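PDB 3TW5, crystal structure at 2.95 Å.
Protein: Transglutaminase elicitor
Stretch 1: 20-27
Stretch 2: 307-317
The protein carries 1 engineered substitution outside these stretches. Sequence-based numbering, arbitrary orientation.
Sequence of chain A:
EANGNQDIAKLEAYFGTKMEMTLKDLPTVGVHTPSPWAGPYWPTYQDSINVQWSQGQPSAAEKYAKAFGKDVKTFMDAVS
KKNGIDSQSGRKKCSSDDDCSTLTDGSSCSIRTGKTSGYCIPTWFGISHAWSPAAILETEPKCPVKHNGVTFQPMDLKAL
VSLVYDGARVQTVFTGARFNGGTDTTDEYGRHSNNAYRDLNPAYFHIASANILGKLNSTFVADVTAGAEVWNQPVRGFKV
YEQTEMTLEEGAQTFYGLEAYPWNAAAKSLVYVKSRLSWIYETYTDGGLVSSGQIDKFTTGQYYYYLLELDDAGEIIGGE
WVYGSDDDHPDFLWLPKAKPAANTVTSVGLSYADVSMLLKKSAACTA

Stretch 1 (20-27) EMTLKDLP
Stretch 2 (307-317) LLELDDAGEII

A single antiparallel beta bridge joins residues 20-27 to the hairpin 307-317, with Thr 22 opposite Glu 315 at a CA-CA distance of 4.2 Å. Its stronger hydrogen bond runs from Ile 316 N to Met 21 O, 2.8 Å and nearly linear at 170°; its weak partner runs from Leu 23 N to Gly 314 O, 3.4 Å at 147°. The residues flanking Thr 22 thus bond to those flanking Glu 315, and Glu 315 CA adds a CA-H...O contact to Met 21 O at 3.5 Å.

In the first stretch, Glu 20 (t, p, chi3 76°) curls back so that OE2 accepts from Thr 22 N at 2.9 Å and, weakly, from Met 21 N at 3.0 Å. Met 21 (phi/psi -117/-9) and Thr 22 (-88/113) lead into a 3-10 segment, 23-25, which Leu 23 opens at -51/-46; Asp 25 N bonds Thr 22 O at 2.9 Å and Leu 26 N bonds Leu 23 O at 3.1 Å. In the second, strand 307-310 pairs with the strand starting at Ile 316: Ile 317 N to Glu 309 O is 2.9 Å, and Asp 311 N to Glu 315 O is 3.1 Å. A type I turn, Asp 311 to Gly 314, connects them, closed by Gly 314 N to Asp 311 O at 3.0 Å. Asp 311 (chi1 p) also accepts from Glu 315 N at OD1, 2.8 Å. Gly 314, at 72/28, has the positive phi that favours glycine; Glu 315 follows at -96/137.

Around the bridge, Met 21 CB lies 3.6 Å from Glu 315 CG, so the aliphatic part of the glutamate (chi1 t, chi2 t, chi3 -65°) packs beside Met 21 (chi1 m, chi2 -93°, chi3 m). Thr 22 (m) sets CG2 3.6 Å from Gly 314 O, while its OG1 is 3.6 Å from Glu 315 OE1.

The apolar packing centres on buried Leu 23 (t, p), whose CA-CB bond points toward the hairpin. Its CD1 meets Leu 308 CD1 (m, t) at 3.9 Å, its CD2 meets Leu 310 CD1 (chi1 -91°, chi2 p) at 3.9 Å, and its CB lies 4.0 Å from Ile 316 CG1. Leu 23 thus touches both strands. Ile 316 (m, t) starts sideways, but its end comes nearer, placing CD1 3.7 Å from CD1 of buried Leu 26 (m, t). Together the stretches bury 410 Å², to which Leu 23, Met 21 and Ile 316 contribute most; exposed Lys 24, modelled only to CB, and Asp 25 remain outside the contact.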

# COMPACT_ATOMS: atom_id res chain seq x y z
N GLU A 20 2.13 21.97 8.58
CA GLU A 20 2.95 23.07 8.09
C GLU A 20 2.59 23.38 6.64
O GLU A 20 2.58 22.48 5.79
CB GLU A 20 4.45 22.78 8.25
CG GLU A 20 5.37 23.92 7.80
CD GLU A 20 5.06 25.24 8.50
OE1 GLU A 20 5.43 25.40 9.68
OE2 GLU A 20 4.46 26.13 7.86
N MET A 21 2.27 24.64 6.37
CA MET A 21 1.75 25.05 5.07
C MET A 21 2.67 26.04 4.35
O MET A 21 2.45 26.36 3.18
CB MET A 21 0.36 25.67 5.24
CG MET A 21 -0.63 24.83 6.03
SD MET A 21 -1.66 23.75 5.01
CE MET A 21 -2.93 24.89 4.49
N THR A 22 3.70 26.51 5.05
CA THR A 22 4.69 27.42 4.48
C THR A 22 5.80 26.61 3.83
O THR A 22 6.56 25.92 4.52
CB THR A 22 5.27 28.39 5.54
OG1 THR A 22 4.20 29.09 6.18
CG2 THR A 22 6.21 29.39 4.91
N LEU A 23 5.89 26.69 2.50
CA LEU A 23 6.80 25.86 1.71
C LEU A 23 8.25 25.88 2.20
O LEU A 23 8.87 24.82 2.31
CB LEU A 23 6.73 26.25 0.23
CG LEU A 23 7.61 25.51 -0.79
CD1 LEU A 23 7.39 24.00 -0.77
CD2 LEU A 23 7.37 26.07 -2.18
N LYS A 24 8.77 27.07 2.49
CA LYS A 24 10.16 27.25 2.92
C LYS A 24 10.46 26.58 4.27
O LYS A 24 11.62 26.29 4.58
CB LYS A 24 10.53 28.73 2.97
N ASP A 25 9.41 26.33 5.05
CA ASP A 25 9.55 25.70 6.36
C ASP A 25 9.35 24.18 6.33
O ASP A 25 9.57 23.50 7.34
CB ASP A 25 8.59 26.34 7.37
CG ASP A 25 8.90 27.81 7.63
OD1 ASP A 25 10.04 28.24 7.33
OD2 ASP A 25 8.01 28.53 8.13
N LEU A 26 8.93 23.65 5.18
CA LEU A 26 8.75 22.21 5.02
C LEU A 26 10.08 21.50 4.79
O LEU A 26 10.98 22.07 4.17
CB LEU A 26 7.80 21.90 3.86
CG LEU A 26 6.30 22.16 4.04
CD1 LEU A 26 5.60 22.01 2.71
CD2 LEU A 26 5.68 21.23 5.08
N PRO A 27 10.21 20.26 5.29
CA PRO A 27 11.40 19.48 4.97
C PRO A 27 11.41 19.06 3.50
O PRO A 27 10.35 18.97 2.88
CB PRO A 27 11.27 18.26 5.88
CG PRO A 27 9.82 18.15 6.17
CD PRO A 27 9.32 19.55 6.22
N LEU A 307 3.39 22.51 -10.22
CA LEU A 307 3.51 23.90 -9.81
C LEU A 307 2.75 24.06 -8.50
O LEU A 307 1.58 23.70 -8.41
CB LEU A 307 2.90 24.83 -10.86
CG LEU A 307 3.54 25.01 -12.24
CD1 LEU A 307 2.59 25.77 -13.15
CD2 LEU A 307 4.89 25.72 -12.14
N LEU A 308 3.42 24.60 -7.49
CA LEU A 308 2.75 24.96 -6.24
C LEU A 308 2.38 26.44 -6.26
O LEU A 308 3.18 27.28 -6.68
CB LEU A 308 3.62 24.64 -5.03
CG LEU A 308 3.83 23.17 -4.66
CD1 LEU A 308 4.72 23.06 -3.42
CD2 LEU A 308 2.51 22.45 -4.42
N GLU A 309 1.17 26.75 -5.81
CA GLU A 309 0.71 28.13 -5.73
C GLU A 309 0.97 28.71 -4.34
O GLU A 309 0.56 28.12 -3.33
CB GLU A 309 -0.77 28.24 -6.08
CG GLU A 309 -1.09 27.87 -7.51
CD GLU A 309 -2.53 27.44 -7.70
OE1 GLU A 309 -3.33 27.62 -6.76
OE2 GLU A 309 -2.86 26.93 -8.79
N LEU A 310 1.64 29.85 -4.30
CA LEU A 310 1.99 30.53 -3.06
C LEU A 310 1.30 31.88 -2.94
O LEU A 310 1.09 32.56 -3.94
CB LEU A 310 3.51 30.73 -2.98
CG LEU A 310 4.40 29.66 -2.33
CD1 LEU A 310 4.15 28.25 -2.84
CD2 LEU A 310 5.87 30.04 -2.53
N ASP A 311 0.92 32.25 -1.72
CA ASP A 311 0.43 33.60 -1.46
C ASP A 311 1.60 34.50 -1.05
O ASP A 311 2.76 34.08 -1.14
CB ASP A 311 -0.68 33.59 -0.40
CG ASP A 311 -0.19 33.18 0.99
OD1 ASP A 311 1.00 32.82 1.14
OD2 ASP A 311 -1.01 33.23 1.94
N ASP A 312 1.31 35.72 -0.60
CA ASP A 312 2.34 36.66 -0.16
C ASP A 312 3.21 36.13 0.97
O ASP A 312 4.43 36.31 0.96
CB ASP A 312 1.72 37.99 0.24
CG ASP A 312 1.26 38.80 -0.95
OD1 ASP A 312 0.21 39.48 -0.84
OD2 ASP A 312 1.94 38.76 -2.00
N ALA A 313 2.59 35.46 1.94
CA ALA A 313 3.30 34.89 3.09
C ALA A 313 4.09 33.63 2.72
O ALA A 313 4.73 33.02 3.59
CB ALA A 313 2.33 34.61 4.23
N GLY A 314 4.05 33.25 1.45
CA GLY A 314 4.77 32.07 0.96
C GLY A 314 4.13 30.78 1.42
O GLY A 314 4.81 29.75 1.57
N GLU A 315 2.83 30.83 1.65
CA GLU A 315 2.07 29.68 2.10
C GLU A 315 1.42 28.97 0.91
O GLU A 315 0.89 29.62 0.01
CB GLU A 315 1.01 30.12 3.12
CG GLU A 315 0.44 28.98 3.95
CD GLU A 315 -0.09 29.44 5.30
OE1 GLU A 315 0.72 29.91 6.13
OE2 GLU A 315 -1.31 29.31 5.53
N ILE A 316 1.47 27.64 0.92
CA ILE A 316 0.89 26.83 -0.15
C ILE A 316 -0.64 26.90 -0.09
O ILE A 316 -1.25 26.48 0.89
CB ILE A 316 1.34 25.36 -0.09
CG1 ILE A 316 2.86 25.26 -0.01
CG2 ILE A 316 0.82 24.59 -1.29
CD1 ILE A 316 3.37 23.94 0.53
N ILE A 317 -1.24 27.44 -1.16
CA ILE A 317 -2.69 27.61 -1.24
C ILE A 317 -3.31 26.80 -2.37
O ILE A 317 -4.54 26.76 -2.51
CB ILE A 317 -3.08 29.10 -1.39
CG1 ILE A 317 -2.44 29.71 -2.64
CG2 ILE A 317 -2.72 29.88 -0.14
CD1 ILE A 317 -3.17 30.92 -3.18